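Local coordinates for protein phenol hydroxylase component phO (PDB 3U52) that probably serves as a small accessory subunit of a multicomponent phenol hydroxylase, an enzyme that hydroxylates phenol, at residues F40-Q45 / D55-P60; M48-L53 / E83-K88. One frame throughout, in Å; residues are numbered along the deposited sequence.

Contact 1 of 2, residues F40-Q45 / D55-P60; sequences FALLVQ and DEILKP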
# COMPACT_ATOMS: atom_id res chain seq x y z
N PHE E 40 -12.38 -49.55 -9.94
CA PHE E 40 -11.49 -49.42 -11.10
C PHE E 40 -12.30 -49.19 -12.34
O PHE E 40 -13.35 -49.80 -12.51
CB PHE E 40 -10.70 -50.69 -11.28
CG PHE E 40 -9.81 -51.04 -10.12
CD1 PHE E 40 -8.85 -50.14 -9.65
CD2 PHE E 40 -9.88 -52.30 -9.55
CE1 PHE E 40 -8.00 -50.48 -8.61
CE2 PHE E 40 -9.02 -52.66 -8.49
CZ PHE E 40 -8.09 -51.74 -8.03
N ALA E 41 -11.81 -48.33 -13.22
CA ALA E 41 -12.39 -48.16 -14.56
C ALA E 41 -11.41 -48.77 -15.53
O ALA E 41 -10.26 -48.33 -15.65
CB ALA E 41 -12.61 -46.69 -14.89
N LEU E 42 -11.86 -49.82 -16.20
CA LEU E 42 -10.99 -50.56 -17.12
C LEU E 42 -11.48 -50.48 -18.59
O LEU E 42 -12.69 -50.31 -18.85
CB LEU E 42 -10.92 -52.02 -16.66
CG LEU E 42 -10.70 -52.23 -15.15
CD1 LEU E 42 -11.17 -53.65 -14.79
CD2 LEU E 42 -9.24 -52.05 -14.79
N LEU E 43 -10.53 -50.56 -19.53
CA LEU E 43 -10.81 -50.67 -20.96
C LEU E 43 -10.31 -52.04 -21.36
O LEU E 43 -9.13 -52.38 -21.19
CB LEU E 43 -10.06 -49.61 -21.77
CG LEU E 43 -10.62 -49.47 -23.20
CD1 LEU E 43 -11.97 -48.79 -23.19
CD2 LEU E 43 -9.67 -48.75 -24.14
N VAL E 44 -11.23 -52.79 -21.94
CA VAL E 44 -11.18 -54.25 -22.00
C VAL E 44 -11.69 -54.70 -23.39
O VAL E 44 -12.53 -54.02 -24.01
CB VAL E 44 -12.08 -54.71 -20.82
CG1 VAL E 44 -13.40 -55.33 -21.20
CG2 VAL E 44 -11.34 -55.32 -19.70
N GLN E 45 -11.15 -55.82 -23.89
CA GLN E 45 -11.61 -56.38 -25.19
C GLN E 45 -12.82 -57.26 -24.89
O GLN E 45 -12.69 -58.23 -24.15
CB GLN E 45 -10.50 -57.19 -25.90
CG GLN E 45 -9.00 -56.84 -25.55
CD GLN E 45 -8.31 -55.81 -26.48
OE1 GLN E 45 -8.82 -55.49 -27.57
NE2 GLN E 45 -7.14 -55.28 -26.04
N ASP E 55 -6.82 -62.84 -14.49
CA ASP E 55 -5.36 -63.01 -14.39
C ASP E 55 -4.54 -61.89 -15.02
O ASP E 55 -3.45 -61.62 -14.54
CB ASP E 55 -4.88 -64.37 -14.93
CG ASP E 55 -5.60 -65.57 -14.29
OD1 ASP E 55 -5.92 -65.52 -13.06
OD2 ASP E 55 -5.83 -66.58 -15.02
N GLU E 56 -5.01 -61.28 -16.09
CA GLU E 56 -4.21 -60.27 -16.77
C GLU E 56 -4.47 -58.83 -16.28
O GLU E 56 -3.59 -57.97 -16.38
CB GLU E 56 -4.42 -60.32 -18.30
CG GLU E 56 -4.11 -61.66 -19.03
CD GLU E 56 -4.47 -61.59 -20.53
OE1 GLU E 56 -4.45 -62.64 -21.22
OE2 GLU E 56 -4.78 -60.48 -21.02
N ILE E 57 -5.68 -58.56 -15.80
CA ILE E 57 -6.08 -57.21 -15.41
C ILE E 57 -6.39 -57.05 -13.94
O ILE E 57 -5.77 -56.22 -13.27
CB ILE E 57 -7.23 -56.65 -16.27
CG1 ILE E 57 -6.86 -56.75 -17.75
CG2 ILE E 57 -7.49 -55.18 -15.93
CD1 ILE E 57 -7.98 -56.51 -18.66
N LEU E 58 -7.32 -57.85 -13.42
CA LEU E 58 -7.75 -57.68 -12.02
C LEU E 58 -6.65 -57.98 -10.98
O LEU E 58 -6.42 -57.21 -10.04
CB LEU E 58 -9.03 -58.47 -11.77
CG LEU E 58 -9.85 -58.07 -10.55
CD1 LEU E 58 -10.22 -56.56 -10.64
CD2 LEU E 58 -11.11 -58.97 -10.42
N LYS E 59 -5.94 -59.08 -11.15
CA LYS E 59 -4.83 -59.42 -10.26
C LYS E 59 -3.69 -58.35 -10.19
O LYS E 59 -3.29 -57.94 -9.11
CB LYS E 59 -4.29 -60.80 -10.67
CG LYS E 59 -4.11 -61.76 -9.52
CD LYS E 59 -5.43 -62.13 -8.87
CE LYS E 59 -5.27 -62.37 -7.35
NZ LYS E 59 -4.01 -63.06 -6.87
N PRO E 60 -3.13 -57.92 -11.35
CA PRO E 60 -2.20 -56.76 -11.36
C PRO E 60 -2.73 -55.46 -10.75
O PRO E 60 -2.02 -54.82 -10.02
CB PRO E 60 -1.95 -56.55 -12.85
CG PRO E 60 -2.04 -57.93 -13.40
CD PRO E 60 -3.23 -58.51 -12.69
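Ile-57 is gripped at both ends of its branched side chain by strand 40-44; the axis of segment 55-60 runs nearly antiparallel to the strand, with 165° between their directions and 10.7 Å at closest approach. With CG1 beside the backbone N (chi1 -54°) and CG2 anti to it, the two branches diverge toward different partners. CG2 meets the methyls of Leu-42, at 3.8 Å from Leu-42 CD2, the two side chains lying alongside with opposed directions. The extended CG1 branch carries CD1 to Val-44 CG2 at 3.7 Å. This is the tight part of the contact, and it is wholly apolar. Packing relaxes toward Phe-40, whose ring CD2 lies 4.4 Å from Leu-58 CD1 in an oblique approach; Ala-61, Thr-62 and Phe-36 also lie against this ring. On the solvent side of the helix, Asp-55 and Glu-56 are exposed and take no part in the packing. Along the edge of strand 40-44 not paired with strand 24-29, a chain of another protein hydrogen-bonds to the backbone of Ala-41. A helix laid on a mixed sheet with strand order 2-1-5-3-4 is consistent with a ubiquitin-like beta-grasp fold.

Contact 2 of 2, residues M48-L53 / E83-K88; sequences MTFSAL and EPFTPK
Phe-50, in the first turn of helix 50-62, brings its CA to within 6.5 Å of the CA of Lys-88, where the chain has left strand 83-85 for a loop. The backbone of that loop is touched directly, Lys-88 O lying 3.4 Å from Phe-50 CB. From there the aromatic ring, its CG anti to the backbone N (chi1 -160°), reaches under Pro-87. Pro-87 CB sits over the middle of one ring face, 3.6 Å from the Phe-50 ring centroid and 12° off the normal, a well-centred CH-pi contact. Leu-53 CD2 lies over the opposite face, displaced toward the rim. Phe-85 joins by its edge: its CE2 is 4.0 Å from Phe-50 CE2, which lies in the plane of the Phe-85 ring. Replacing Phe-50 by an alanine is likely to open a gap against Pro-87 and leave the Phe-85 edge without this partner. The helix start carrying Phe-50 is fixed by Thr-49 at the N-cap, whose OG1 accepts from Ala-52 N at 3.1 Å, and by Ser-51 OG, hydrogen-bonded to Ala-89 O. Trp-78 of strand 77-80 meets the Phe-50 ring edge-to-face, and Leu-104 of strand 102-107 touches Phe-50, Leu-53 and Phe-85, so that the start of the helix packs against these two strands and the loop after strand 83-85.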
# COMPACT_ATOMS: atom_id res chain seq x y z
N MET E 48 -12.17 -60.99 -24.71
CA MET E 48 -11.27 -61.67 -23.78
C MET E 48 -12.10 -62.56 -22.85
O MET E 48 -13.28 -62.31 -22.65
CB MET E 48 -10.40 -60.69 -22.99
CG MET E 48 -11.10 -60.03 -21.80
SD MET E 48 -10.11 -58.74 -20.97
CE MET E 48 -8.62 -59.57 -20.49
N THR E 49 -11.50 -63.62 -22.33
CA THR E 49 -12.25 -64.55 -21.48
C THR E 49 -12.34 -63.99 -20.06
O THR E 49 -11.51 -63.18 -19.66
CB THR E 49 -11.56 -65.95 -21.42
OG1 THR E 49 -10.24 -65.81 -20.88
CG2 THR E 49 -11.45 -66.59 -22.80
N PHE E 50 -13.33 -64.41 -19.31
CA PHE E 50 -13.42 -64.03 -17.91
C PHE E 50 -12.15 -64.38 -17.15
O PHE E 50 -11.72 -63.59 -16.31
CB PHE E 50 -14.66 -64.59 -17.22
CG PHE E 50 -15.02 -63.83 -15.97
CD1 PHE E 50 -14.42 -64.15 -14.74
CD2 PHE E 50 -15.90 -62.76 -16.02
CE1 PHE E 50 -14.71 -63.42 -13.57
CE2 PHE E 50 -16.20 -62.04 -14.87
CZ PHE E 50 -15.60 -62.37 -13.64
N SER E 51 -11.51 -65.52 -17.43
CA SER E 51 -10.29 -65.88 -16.70
C SER E 51 -9.10 -65.00 -17.10
O SER E 51 -8.22 -64.74 -16.27
CB SER E 51 -9.97 -67.38 -16.83
OG SER E 51 -9.75 -67.71 -18.20
N ALA E 52 -9.06 -64.53 -18.35
CA ALA E 52 -8.03 -63.56 -18.78
C ALA E 52 -8.20 -62.19 -18.06
O ALA E 52 -7.21 -61.58 -17.65
CB ALA E 52 -8.02 -63.39 -20.30
N LEU E 53 -9.44 -61.74 -17.89
CA LEU E 53 -9.76 -60.49 -17.15
C LEU E 53 -9.20 -60.55 -15.74
O LEU E 53 -8.50 -59.63 -15.30
CB LEU E 53 -11.26 -60.25 -17.09
CG LEU E 53 -11.70 -59.14 -16.12
CD1 LEU E 53 -11.38 -57.76 -16.72
CD2 LEU E 53 -13.20 -59.30 -15.81
N GLU E 83 -26.77 -57.65 -9.72
CA GLU E 83 -27.50 -58.93 -9.73
C GLU E 83 -26.52 -60.07 -9.50
O GLU E 83 -25.40 -60.03 -10.04
CB GLU E 83 -28.20 -59.13 -11.09
CG GLU E 83 -29.42 -58.24 -11.34
CD GLU E 83 -30.70 -58.73 -10.61
OE1 GLU E 83 -31.20 -59.86 -10.92
OE2 GLU E 83 -31.22 -57.99 -9.72
N PRO E 84 -26.92 -61.12 -8.72
CA PRO E 84 -26.04 -62.29 -8.52
C PRO E 84 -25.52 -62.82 -9.87
O PRO E 84 -26.28 -62.85 -10.83
CB PRO E 84 -26.99 -63.31 -7.85
CG PRO E 84 -27.96 -62.44 -7.07
CD PRO E 84 -28.19 -61.24 -7.97
N PHE E 85 -24.25 -63.21 -9.94
CA PHE E 85 -23.63 -63.55 -11.21
C PHE E 85 -22.66 -64.68 -11.03
O PHE E 85 -21.80 -64.67 -10.14
CB PHE E 85 -22.89 -62.34 -11.77
CG PHE E 85 -22.15 -62.58 -13.05
CD1 PHE E 85 -22.84 -62.76 -14.24
CD2 PHE E 85 -20.77 -62.53 -13.08
CE1 PHE E 85 -22.16 -62.95 -15.42
CE2 PHE E 85 -20.05 -62.71 -14.28
CZ PHE E 85 -20.75 -62.92 -15.45
N THR E 86 -22.79 -65.67 -11.90
CA THR E 86 -21.80 -66.73 -11.89
C THR E 86 -20.96 -66.77 -13.19
O THR E 86 -21.47 -67.07 -14.28
CB THR E 86 -22.30 -68.12 -11.27
OG1 THR E 86 -21.88 -69.20 -12.11
CG2 THR E 86 -23.81 -68.17 -11.05
N PRO E 87 -19.69 -66.38 -13.07
CA PRO E 87 -18.82 -66.26 -14.20
C PRO E 87 -18.51 -67.62 -14.82
O PRO E 87 -18.41 -68.62 -14.10
CB PRO E 87 -17.53 -65.69 -13.59
CG PRO E 87 -17.59 -65.99 -12.14
CD PRO E 87 -19.03 -65.99 -11.79
N LYS E 88 -18.35 -67.62 -16.14
CA LYS E 88 -17.79 -68.75 -16.90
C LYS E 88 -16.36 -68.42 -17.30
O LYS E 88 -16.11 -67.57 -18.14
CB LYS E 88 -18.63 -68.98 -18.16
CG LYS E 88 -20.10 -69.26 -17.87
CD LYS E 88 -21.03 -68.35 -18.71
CE LYS E 88 -22.16 -69.14 -19.43
NZ LYS E 88 -23.05 -69.96 -18.52

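How the contacts relate
Both contacts belong to one helix, 50-62, which lies on a single mixed sheet; their centres are 12 Å apart. Contact 2 uses the helix start and contact 1 a later part, and they reach toward the two outermost strands of the sheet within this chain, 83-85 and 40-44. Along the chain the segments alternate: 40-45, 48-53, 55-60, then 83-88. The two also touch directly, Met-48 CE packing 3.6 Å from Ile-57 CD1 and Leu-53 CD1 lying against Val-44 CG2. The helix thus reaches both outer strands of the sheet, as in a beta-grasp core, while strand 40-44 also faces another protein of the assembly.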